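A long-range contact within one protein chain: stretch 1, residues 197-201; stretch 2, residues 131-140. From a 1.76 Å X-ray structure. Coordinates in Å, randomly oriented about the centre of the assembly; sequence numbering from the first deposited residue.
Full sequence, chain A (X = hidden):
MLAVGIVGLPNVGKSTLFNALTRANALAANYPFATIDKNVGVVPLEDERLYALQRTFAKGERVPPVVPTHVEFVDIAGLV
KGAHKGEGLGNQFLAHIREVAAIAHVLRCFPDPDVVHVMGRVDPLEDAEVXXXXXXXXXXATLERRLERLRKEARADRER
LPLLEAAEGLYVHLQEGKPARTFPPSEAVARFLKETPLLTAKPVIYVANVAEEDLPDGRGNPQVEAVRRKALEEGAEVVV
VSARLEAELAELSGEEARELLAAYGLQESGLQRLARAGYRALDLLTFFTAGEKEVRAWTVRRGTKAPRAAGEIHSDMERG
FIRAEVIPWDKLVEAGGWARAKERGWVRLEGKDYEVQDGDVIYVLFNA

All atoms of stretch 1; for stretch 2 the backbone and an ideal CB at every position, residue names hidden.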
# COMPACT_ATOMS: atom_id res chain seq x y z
N PRO A 197 -1.62 -17.38 1.47
CA PRO A 197 -2.11 -16.00 1.54
C PRO A 197 -3.60 -15.87 1.27
O PRO A 197 -4.00 -15.56 0.15
CB PRO A 197 -1.26 -15.26 0.48
CG PRO A 197 -0.09 -16.17 0.22
CD PRO A 197 -0.69 -17.56 0.34
N LEU A 198 -4.40 -16.09 2.30
CA LEU A 198 -5.86 -16.02 2.18
C LEU A 198 -6.30 -14.65 1.67
O LEU A 198 -5.71 -13.62 2.02
CB LEU A 198 -6.53 -16.28 3.53
CG LEU A 198 -6.31 -17.70 4.08
CD1 LEU A 198 -7.06 -17.83 5.42
CD2 LEU A 198 -6.80 -18.73 3.06
N LEU A 199 -7.34 -14.64 0.85
CA LEU A 199 -7.82 -13.38 0.29
C LEU A 199 -8.28 -12.40 1.37
O LEU A 199 -8.03 -11.18 1.26
CB LEU A 199 -8.96 -13.65 -0.68
CG LEU A 199 -8.59 -14.63 -1.81
CD1 LEU A 199 -9.76 -14.66 -2.78
CD2 LEU A 199 -7.29 -14.20 -2.57
N THR A 200 -8.94 -12.91 2.41
CA THR A 200 -9.43 -12.05 3.48
C THR A 200 -8.37 -11.68 4.50
O THR A 200 -8.66 -10.98 5.47
CB THR A 200 -10.66 -12.65 4.22
OG1 THR A 200 -10.28 -13.90 4.81
CG2 THR A 200 -11.82 -12.88 3.25
N ALA A 201 -7.14 -12.14 4.27
CA ALA A 201 -6.01 -11.78 5.14
C ALA A 201 -5.34 -10.49 4.59
O ALA A 201 -4.56 -9.83 5.30
CB ALA A 201 -4.98 -12.94 5.21
N UNK A 131 -18.70 -8.18 -1.72
CA UNK A 131 -17.35 -8.56 -2.07
C UNK A 131 -16.75 -9.48 -1.01
O UNK A 131 -16.17 -10.51 -1.34
CB UNK A 131 -16.48 -7.31 -2.25
N UNK A 132 -16.91 -9.10 0.25
CA UNK A 132 -16.34 -9.86 1.35
C UNK A 132 -16.89 -11.28 1.35
O UNK A 132 -16.15 -12.23 1.59
CB UNK A 132 -16.63 -9.17 2.69
N UNK A 133 -18.18 -11.43 1.08
CA UNK A 133 -18.77 -12.78 1.04
C UNK A 133 -18.08 -13.66 -0.02
O UNK A 133 -17.74 -14.82 0.26
CB UNK A 133 -20.27 -12.69 0.75
N UNK A 134 -17.83 -13.13 -1.22
CA UNK A 134 -17.15 -13.92 -2.24
C UNK A 134 -15.71 -14.28 -1.81
O UNK A 134 -15.20 -15.38 -2.07
CB UNK A 134 -17.13 -13.15 -3.56
N UNK A 135 -15.02 -13.35 -1.15
CA UNK A 135 -13.64 -13.65 -0.71
C UNK A 135 -13.64 -14.73 0.39
O UNK A 135 -12.76 -15.60 0.43
CB UNK A 135 -12.96 -12.38 -0.20
N UNK A 136 -14.64 -14.65 1.26
CA UNK A 136 -14.77 -15.62 2.35
C UNK A 136 -15.03 -17.00 1.78
O UNK A 136 -14.42 -17.96 2.23
CB UNK A 136 -15.89 -15.22 3.31
N UNK A 137 -15.92 -17.11 0.79
CA UNK A 137 -16.23 -18.40 0.21
C UNK A 137 -14.99 -19.02 -0.41
O UNK A 137 -14.75 -20.23 -0.29
CB UNK A 137 -17.34 -18.27 -0.83
N UNK A 138 -14.17 -18.21 -1.08
CA UNK A 138 -12.96 -18.76 -1.68
C UNK A 138 -11.98 -19.23 -0.60
O UNK A 138 -11.34 -20.29 -0.72
CB UNK A 138 -12.30 -17.72 -2.58
N UNK A 139 -11.87 -18.43 0.47
CA UNK A 139 -10.94 -18.74 1.56
C UNK A 139 -11.36 -19.99 2.33
O UNK A 139 -10.49 -20.74 2.79
CB UNK A 139 -10.84 -17.55 2.52
N UNK A 140 -12.67 -20.18 2.48
CA UNK A 140 -13.15 -21.38 3.21
C UNK A 140 -12.77 -22.61 2.40
O UNK A 140 -12.34 -23.61 2.96
CB UNK A 140 -14.66 -21.33 3.44

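Stretch 2 is a continuous helix, every residue near phi -64° and psi -41°, so its backbone amides are largely spent on i to i-4 hydrogen bonds and side chains must answer whatever stretch 1 offers. What it offers is the start of a short 3-10 segment, with the amides of L199 and T200 free of partners within their own stretch, the hydroxyl of T200, and the apolar branches of L199.

At position 131 the ideal CB has nothing of stretch 1 within 5.5 Å, so this contact sets no demand; the residue is V131. Position 132 also starts out of reach, its CB pointing sideways, and only a long side chain could arrive at T200. The residue is E132, whose OE2 comes to 3.5 Å from T200 CG2, a packing contact and no more. Positions 133 and 134 are likewise unconstrained from this side. They hold T133, which points away, and E134, whose end leads away.

Position 135 points toward stretch 1, its ideal CB 3.7 Å from T200 CG2 and 4.2 Å from L199 CB. An apolar side chain such as leucine, isoleucine or methionine would suit. It is L135: its CB packs 3.6 Å from T200 CG2, and its CD2 reaches 3.9 Å from L199 CD1.

Position 136 points away, with T200 CG2 4.7 Å from the ideal CB, so stretch 1 would tolerate many residues. It is L136, whose end turns back until CD2 is 4.2 Å from T200 CG2. Position 137 is out of reach and holds L137.

Position 138 points toward stretch 1, but its ideal CB already lies 4.0 Å from L199 CD1. A methyl is enough to make contact, although the visible atoms do not exclude other apolar groups. A138 supplies that methyl, packing against L199 CD1 beside L135.

Position 139 faces the polar part of stretch 1: the ideal CB is 4.3 Å from T200 OG1 and 4.8 Å from L199 N. A short acceptor is needed, and aspartate fits best, since two oxygens can serve several donors; asparagine has one such oxygen. D139, chi1 m, does exactly this. Its OD1 accepts from L199 N at 2.8 Å, while OD2 accepts from T200 N at 2.7 Å and from T200 OG1 at 2.6 Å. The carboxylate thus accepts hydrogen bonds from the amides of L199 and T200, at the start of the 3-10 segment, and ties it to the helix.

Position 140 points away, leaving the choice open; it is L140.

Stretch 2, residues 131-140: VETELLLADL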
# COMPACT_ATOMS: atom_id res chain seq x y z
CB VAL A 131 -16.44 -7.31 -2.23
CG1 VAL A 131 -14.96 -7.74 -2.35
CG2 VAL A 131 -16.88 -6.55 -3.48
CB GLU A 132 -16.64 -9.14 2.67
CG GLU A 132 -16.19 -9.84 3.94
CD GLU A 132 -14.69 -10.05 4.06
OE1 GLU A 132 -13.90 -9.26 3.49
OE2 GLU A 132 -14.30 -11.01 4.77
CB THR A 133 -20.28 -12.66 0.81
OG1 THR A 133 -20.86 -12.22 2.05
CG2 THR A 133 -20.90 -14.00 0.40
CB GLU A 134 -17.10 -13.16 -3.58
CG GLU A 134 -18.49 -12.92 -4.23
CD GLU A 134 -19.37 -14.17 -4.29
OE1 GLU A 134 -20.34 -14.25 -3.50
OE2 GLU A 134 -19.09 -15.06 -5.12
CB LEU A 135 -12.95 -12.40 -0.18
CG LEU A 135 -12.87 -11.20 -1.14
CD1 LEU A 135 -11.99 -10.11 -0.51
CD2 LEU A 135 -12.26 -11.64 -2.46
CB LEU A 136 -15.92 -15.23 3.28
CG LEU A 136 -15.66 -14.14 4.31
CD1 LEU A 136 -16.99 -13.60 4.82
CD2 LEU A 136 -14.84 -14.70 5.47
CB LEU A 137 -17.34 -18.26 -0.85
CG LEU A 137 -18.72 -17.97 -0.24
CD1 LEU A 137 -19.72 -17.63 -1.36
CD2 LEU A 137 -19.20 -19.17 0.53
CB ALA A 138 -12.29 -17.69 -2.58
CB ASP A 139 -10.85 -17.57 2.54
CG ASP A 139 -9.90 -16.47 2.07
OD1 ASP A 139 -9.19 -16.69 1.06
OD2 ASP A 139 -9.85 -15.41 2.72
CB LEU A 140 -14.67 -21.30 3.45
CG LEU A 140 -15.06 -20.27 4.51
CD1 LEU A 140 -16.58 -19.99 4.48
CD2 LEU A 140 -14.67 -20.83 5.88
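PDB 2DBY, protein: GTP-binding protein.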